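Side-chain contacts in sensory box/GGDEF family protein (PDB 4YME), which probably takes part in cyclic di-GMP signalling at the cell membrane through its GGDEF (diguanylate cyclase-type) domain, the part held in this chain: residues 24-27 against 31-34; 87-92 against 97-102; 112-115 against 120-123. All blocks are in the same frame, centred on the assembly; numbering follows the deposited sequence. Where two conformers were deposited one is given.

Contact 1 of 3, residues 24-27 against 31-34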
# COMPACT_ATOMS: atom_id res chain seq x y z
N ILE A 24 1.73 -11.54 -12.03
CA ILE A 24 1.40 -12.94 -11.77
C ILE A 24 2.02 -13.82 -12.87
O ILE A 24 2.63 -14.84 -12.59
CB ILE A 24 -0.15 -13.13 -11.63
CG1 ILE A 24 -0.64 -12.51 -10.33
CG2 ILE A 24 -0.54 -14.61 -11.74
CD1 ILE A 24 -2.18 -12.34 -10.24
N ASP A 25 1.84 -13.43 -14.14
CA ASP A 25 2.41 -14.22 -15.23
C ASP A 25 3.95 -14.27 -15.14
O ASP A 25 4.55 -15.31 -15.40
CB ASP A 25 2.01 -13.67 -16.58
CG ASP A 25 0.53 -13.86 -16.89
OD1 ASP A 25 -0.11 -14.72 -16.25
OD2 ASP A 25 0.04 -13.06 -17.73
N ARG A 26 4.56 -13.14 -14.79
CA ARG A 26 5.99 -13.09 -14.61
C ARG A 26 6.50 -14.08 -13.55
O ARG A 26 7.42 -14.88 -13.81
CB ARG A 26 6.45 -11.66 -14.33
CG ARG A 26 7.84 -11.56 -13.80
CD ARG A 26 8.27 -10.15 -13.54
NE ARG A 26 9.45 -10.11 -12.69
CZ ARG A 26 10.23 -9.05 -12.56
NH1 ARG A 26 9.98 -7.93 -13.25
NH2 ARG A 26 11.27 -9.11 -11.77
N VAL A 27 5.86 -14.08 -12.39
CA VAL A 27 6.40 -14.83 -11.28
C VAL A 27 6.03 -16.32 -11.44
O VAL A 27 6.76 -17.18 -10.98
CB VAL A 27 6.01 -14.29 -9.88
CG1 VAL A 27 6.37 -12.84 -9.74
CG2 VAL A 27 4.57 -14.51 -9.50
N GLY A 31 9.49 -17.86 -10.86
CA GLY A 31 9.66 -18.39 -9.49
C GLY A 31 9.92 -17.34 -8.42
O GLY A 31 10.12 -17.67 -7.24
N GLU A 32 9.88 -16.06 -8.82
CA GLU A 32 9.93 -14.97 -7.85
C GLU A 32 8.69 -14.98 -6.93
O GLU A 32 7.69 -15.57 -7.28
CB GLU A 32 10.02 -13.61 -8.57
CG GLU A 32 11.31 -13.39 -9.29
CD GLU A 32 11.22 -12.33 -10.39
OE1 GLU A 32 10.32 -12.44 -11.29
OE2 GLU A 32 12.05 -11.38 -10.38
N SER A 33 8.87 -14.33 -5.79
CA SER A 33 7.73 -14.17 -4.89
C SER A 33 6.94 -12.92 -5.24
O SER A 33 7.50 -11.93 -5.73
CB SER A 33 8.17 -14.15 -3.45
OG SER A 33 8.90 -13.04 -3.17
N LEU A 34 5.65 -13.00 -5.01
CA LEU A 34 4.73 -11.90 -5.25
C LEU A 34 3.80 -11.76 -4.05
O LEU A 34 3.15 -12.74 -3.66
CB LEU A 34 3.92 -12.18 -6.51
CG LEU A 34 2.77 -11.25 -6.86
CD1 LEU A 34 3.28 -9.93 -7.09
CD2 LEU A 34 1.97 -11.88 -8.08
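Arg-26, near the end of helix 13-30, and Glu-32, just past the turn that leads into strand 33-41, close their side chains on each other as a two-pronged salt bridge. From its backbone, Glu-32 first sets CB against CG1 of Val-27 (3.9 Å). Its CG lies anti to the carbonyl carbon (chi1 -68°), and from there the extended chain carries the carboxylate to the arginine. At the tip, OE1 takes the N-H of Arg-26 NE at 2.9 Å and OE2 takes one from Arg-26 NH2 at 2.8 Å. Both bonds are nearly straight and use the syn side of the carboxylate. Both oxygens lie almost in the guanidinium plane, and the two flat groups are only 17° apart, so Arg-26 offers its NE edge rather than a face. OE1 is also hydrogen-bonded to Ser-30 OG.

Beneath this polar clasp the turn packs tightly. Val-27 CB sits 3.3 Å from the carbonyl O of Glu-32, while its CG2 branch points to Leu-34 CB (3.8 Å). Leu-34 CD2 in turn reaches CG1 of Ile-24, one turn earlier on the helix, at 3.5 Å. Tyr-132 touches all three of these apolar side chains. Gly-31 N still gives a helix-type bond to Val-27 O (2.8 Å), but Gly-31 itself has left the helix with a positive phi of 86°, a backbone shape in which a side chain would collide with the carbonyl oxygen of the residue before. The chain thus reverses from helix into the first strand of the ferredoxin-like sheet. With opposite charges paired through two bonds on the outer side and hydrocarbon inside, the carboxylate is probably kept ionised and the guanidinium held from turning.

Contact 2 of 3, residues 87-92 against 97-102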
# COMPACT_ATOMS: atom_id res chain seq x y z
N VAL A 87 0.73 -1.80 -2.12
CA VAL A 87 2.08 -2.05 -2.61
C VAL A 87 2.14 -3.47 -3.10
O VAL A 87 1.69 -4.41 -2.42
CB VAL A 87 3.14 -1.83 -1.52
CG1 VAL A 87 4.48 -2.33 -1.98
CG2 VAL A 87 3.17 -0.35 -1.10
N VAL A 88 2.65 -3.65 -4.31
CA VAL A 88 2.93 -4.96 -4.86
C VAL A 88 4.41 -5.20 -4.85
O VAL A 88 5.17 -4.45 -5.45
CB VAL A 88 2.32 -5.12 -6.28
CG1 VAL A 88 2.70 -6.48 -6.85
CG2 VAL A 88 0.83 -4.88 -6.29
N GLN A 89 4.81 -6.27 -4.15
CA GLN A 89 6.21 -6.62 -3.99
C GLN A 89 6.53 -7.83 -4.87
O GLN A 89 5.91 -8.87 -4.75
CB GLN A 89 6.47 -7.02 -2.54
CG GLN A 89 7.93 -7.37 -2.33
CD GLN A 89 8.14 -8.10 -1.00
OE1 GLN A 89 7.39 -9.03 -0.64
NE2 GLN A 89 9.15 -7.68 -0.30
N ILE A 90 7.52 -7.66 -5.75
CA ILE A 90 8.14 -8.76 -6.47
C ILE A 90 9.55 -8.90 -5.94
O ILE A 90 10.34 -7.97 -5.97
CB ILE A 90 8.18 -8.50 -7.97
CG1 ILE A 90 6.79 -8.46 -8.58
CG2 ILE A 90 8.95 -9.63 -8.67
CD1 ILE A 90 6.68 -7.96 -10.03
N ALA A 91 9.87 -10.11 -5.48
CA ALA A 91 11.15 -10.32 -4.78
C ALA A 91 11.58 -11.77 -4.88
O ALA A 91 11.02 -12.51 -5.65
CB ALA A 91 11.02 -9.90 -3.34
N GLY A 92 12.59 -12.15 -4.10
CA GLY A 92 13.12 -13.54 -4.12
C GLY A 92 12.78 -14.35 -2.88
O GLY A 92 11.79 -14.07 -2.18
N ALA A 97 8.57 -14.46 4.86
CA ALA A 97 9.62 -13.58 5.41
C ALA A 97 9.85 -12.29 4.61
O ALA A 97 9.92 -11.22 5.20
CB ALA A 97 10.94 -14.31 5.53
N VAL A 98 10.03 -12.40 3.30
CA VAL A 98 10.41 -11.24 2.48
C VAL A 98 9.30 -10.17 2.45
O VAL A 98 9.57 -8.94 2.45
CB VAL A 98 10.85 -11.63 1.01
CG1 VAL A 98 9.69 -12.09 0.17
CG2 VAL A 98 11.52 -10.50 0.32
N ALA A 99 8.05 -10.67 2.43
CA ALA A 99 6.89 -9.79 2.50
C ALA A 99 6.76 -9.18 3.92
O ALA A 99 6.59 -7.97 4.07
CB ALA A 99 5.66 -10.51 2.15
N ALA A 100 6.90 -10.02 4.95
CA ALA A 100 6.87 -9.52 6.34
C ALA A 100 7.95 -8.45 6.57
O ALA A 100 7.71 -7.45 7.29
CB ALA A 100 7.08 -10.68 7.34
N GLU A 101 9.12 -8.60 5.95
CA GLU A 101 10.21 -7.65 6.14
C GLU A 101 9.87 -6.26 5.53
O GLU A 101 10.12 -5.19 6.12
CB GLU A 101 11.51 -8.16 5.57
CG GLU A 101 12.72 -7.28 5.96
CD GLU A 101 13.07 -6.15 4.98
OE1 GLU A 101 12.58 -6.15 3.83
OE2 GLU A 101 13.85 -5.24 5.36
N LEU A 102 9.33 -6.28 4.33
CA LEU A 102 8.92 -5.04 3.74
C LEU A 102 7.77 -4.44 4.53
O LEU A 102 7.74 -3.22 4.71
CB LEU A 102 8.47 -5.31 2.31
CG LEU A 102 7.83 -4.10 1.59
CD1 LEU A 102 8.73 -2.91 1.46
CD2 LEU A 102 7.28 -4.61 0.22
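Gln-89 and Ala-91 point from strand 87-91 at Val-98, Ala-99 and Leu-102 of helix 97-102, whose axis passes 9.6 Å from the strand axis with the two chain directions 133° apart. Gln-89 holds the centre: with CG anti to the backbone N (chi1 -179°), its extended chain stands off the strand and brings the amide against the helix backbone. NE2 gives a straight hydrogen bond to the carbonyl O of Val-98 (3.1 Å). That oxygen lies in the amide plane, yet the donor stands above the carbonyl plane, while Leu-102 N, the next turn's helical donor, comes to the same oxygen from the opposite face. OE1 rests near Ala-99 CA at 3.3 Å. Leu-102, arriving from the opposite direction, lays its CD2 along the glutamine, 3.8 Å from Gln-89 CB and near NE2 as well.

In the ferredoxin-like fold of the GGDEF domain this helix starts the crossover from strand 84-91 to strand 125-131, and it covers the sheet face where Ala-35 and Ile-37 also meet it. Val-88 and Ile-90, alternating with Gln-89, turn to helix 13-30 on the other face.

A leucine in place of Gln-89 would probably cost Val-98 O its side-chain donor, leaving it the helical N-H of Leu-102, and remove the one hydrogen bond between these two segments. On one flank of the amide, Val-98 CG2 meets Ala-91 CB at 3.7 Å, and its CG1 lies the same distance from Gly-92 O. At the other end Val-87 CG1 brushes Leu-102 CD2 more loosely, at 4.2 Å.

Contact 3 of 3, residues 112-115 against 120-123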
# COMPACT_ATOMS: atom_id res chain seq x y z
N ALA A 112 5.91 8.39 11.17
CA ALA A 112 6.29 9.77 11.58
C ALA A 112 5.27 10.77 11.17
O ALA A 112 4.72 10.62 10.09
CB ALA A 112 7.60 10.18 10.97
N PRO A 113 4.99 11.78 11.97
CA PRO A 113 3.96 12.77 11.58
C PRO A 113 4.32 13.58 10.34
O PRO A 113 5.47 13.55 9.92
CB PRO A 113 3.84 13.70 12.80
CG PRO A 113 4.95 13.31 13.69
CD PRO A 113 5.46 12.01 13.35
N VAL A 114 3.37 14.35 9.85
CA VAL A 114 3.64 15.22 8.70
C VAL A 114 3.33 16.64 9.02
O VAL A 114 2.30 16.95 9.57
CB VAL A 114 2.93 14.76 7.43
CG1 VAL A 114 1.51 14.78 7.56
CG2 VAL A 114 3.35 15.64 6.20
N PRO A 115 4.27 17.55 8.65
CA PRO A 115 3.97 18.96 8.91
C PRO A 115 2.86 19.47 8.01
O PRO A 115 2.81 19.09 6.85
CB PRO A 115 5.28 19.71 8.60
CG PRO A 115 6.20 18.73 8.08
CD PRO A 115 5.60 17.38 8.05
N GLU A 120 1.62 19.65 13.19
CA GLU A 120 1.95 18.28 12.75
C GLU A 120 0.71 17.44 12.82
O GLU A 120 -0.05 17.49 13.76
CB GLU A 120 3.05 17.69 13.60
CG GLU A 120 4.40 18.28 13.24
CD GLU A 120 5.54 17.53 13.86
OE1 GLU A 120 5.39 17.01 14.98
OE2 GLU A 120 6.60 17.48 13.21
N LEU A 121 0.52 16.64 11.78
CA LEU A 121 -0.60 15.74 11.65
C LEU A 121 -0.13 14.31 11.94
O LEU A 121 0.96 13.88 11.48
CB LEU A 121 -1.16 15.81 10.27
CG LEU A 121 -1.67 17.16 9.79
CD1 LEU A 121 -2.12 16.94 8.35
CD2 LEU A 121 -2.79 17.60 10.62
N ALA A 122 -0.93 13.63 12.77
CA ALA A 122 -0.69 12.21 13.13
C ALA A 122 -0.77 11.30 11.94
O ALA A 122 -1.71 11.29 11.15
CB ALA A 122 -1.65 11.79 14.17
N MSE A 123 0.32 10.55 11.76
CA MSE A 123 0.34 9.51 10.71
C MSE A 123 0.16 8.17 11.48
O MSE A 123 -0.57 8.12 12.46
CB MSE A 123 1.58 9.64 9.79
CG MSE A 123 1.66 10.86 8.85
SE MSE A 123 1.17 10.68 6.91
CE MSE A 123 2.47 9.35 6.36
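Val-114 and Leu-121 form the hydrogen-bonded pair of a small antiparallel hairpin, each giving its N-H to the other's carbonyl O at 2.9 Å. Their side chains share the packed face, where, in one of two conformers, Val-114 CG1 lies 3.9 Å from Leu-121 CB. Next to them is Met-123, a selenomethionine also modelled in two conformers. In one its chain bends at chi2 (-100°), CB and CG lie against Ala-112 O, and SE comes near Val-114 CG1 (4.2 Å). Leu-59 of helix 53-70 touches both Val-114 and Met-123, so this face is pressed onto the domain body.

The other face is looser and exposed. Pro-115 and Glu-120, the non-hydrogen-bonded pair, approach through their CA atoms (4.4 Å), and the extended Glu-120 chain slants past Pro-113, leaving OE1 3.9 Å from CG of that proline. Pro-113 CB comes closer, 3.2 Å from Leu-121 O.

Arg-66 of helix 53-70 hydrogen-bonds to the carbonyls of Ala-112 and Pro-113. Flanked by prolines that lack an N-H, Val-114 carries both hydrogen bonds across to 120-123; the Arg-66 bonds and the apolar contact with Leu-59 probably supply much of the remaining hold.

Overall arrangement
The three contacts follow one another along a single GGDEF domain, each closing before the next opens. Contacts 1 and 2 lie 12 Å apart, centre to centre, and meet at neighbouring strands 33-41 and 84-91 of the four-stranded sheet: Ser-33 N is probably hydrogen-bonded to Ala-91 O (2.8 Å). Contact 1 brings in helix 13-30 and contact 2 helix 95-109, which pack on opposite faces of that sheet. Contact 3, in the separate hairpin of 114-116 and 119-121, comes soon after helix 95-109 but lies 36 Å from contact 1 and 26 Å from contact 2 between centres. Two contacts thus build one end of the ferredoxin-like core, while the third fastens an appendage at the far end.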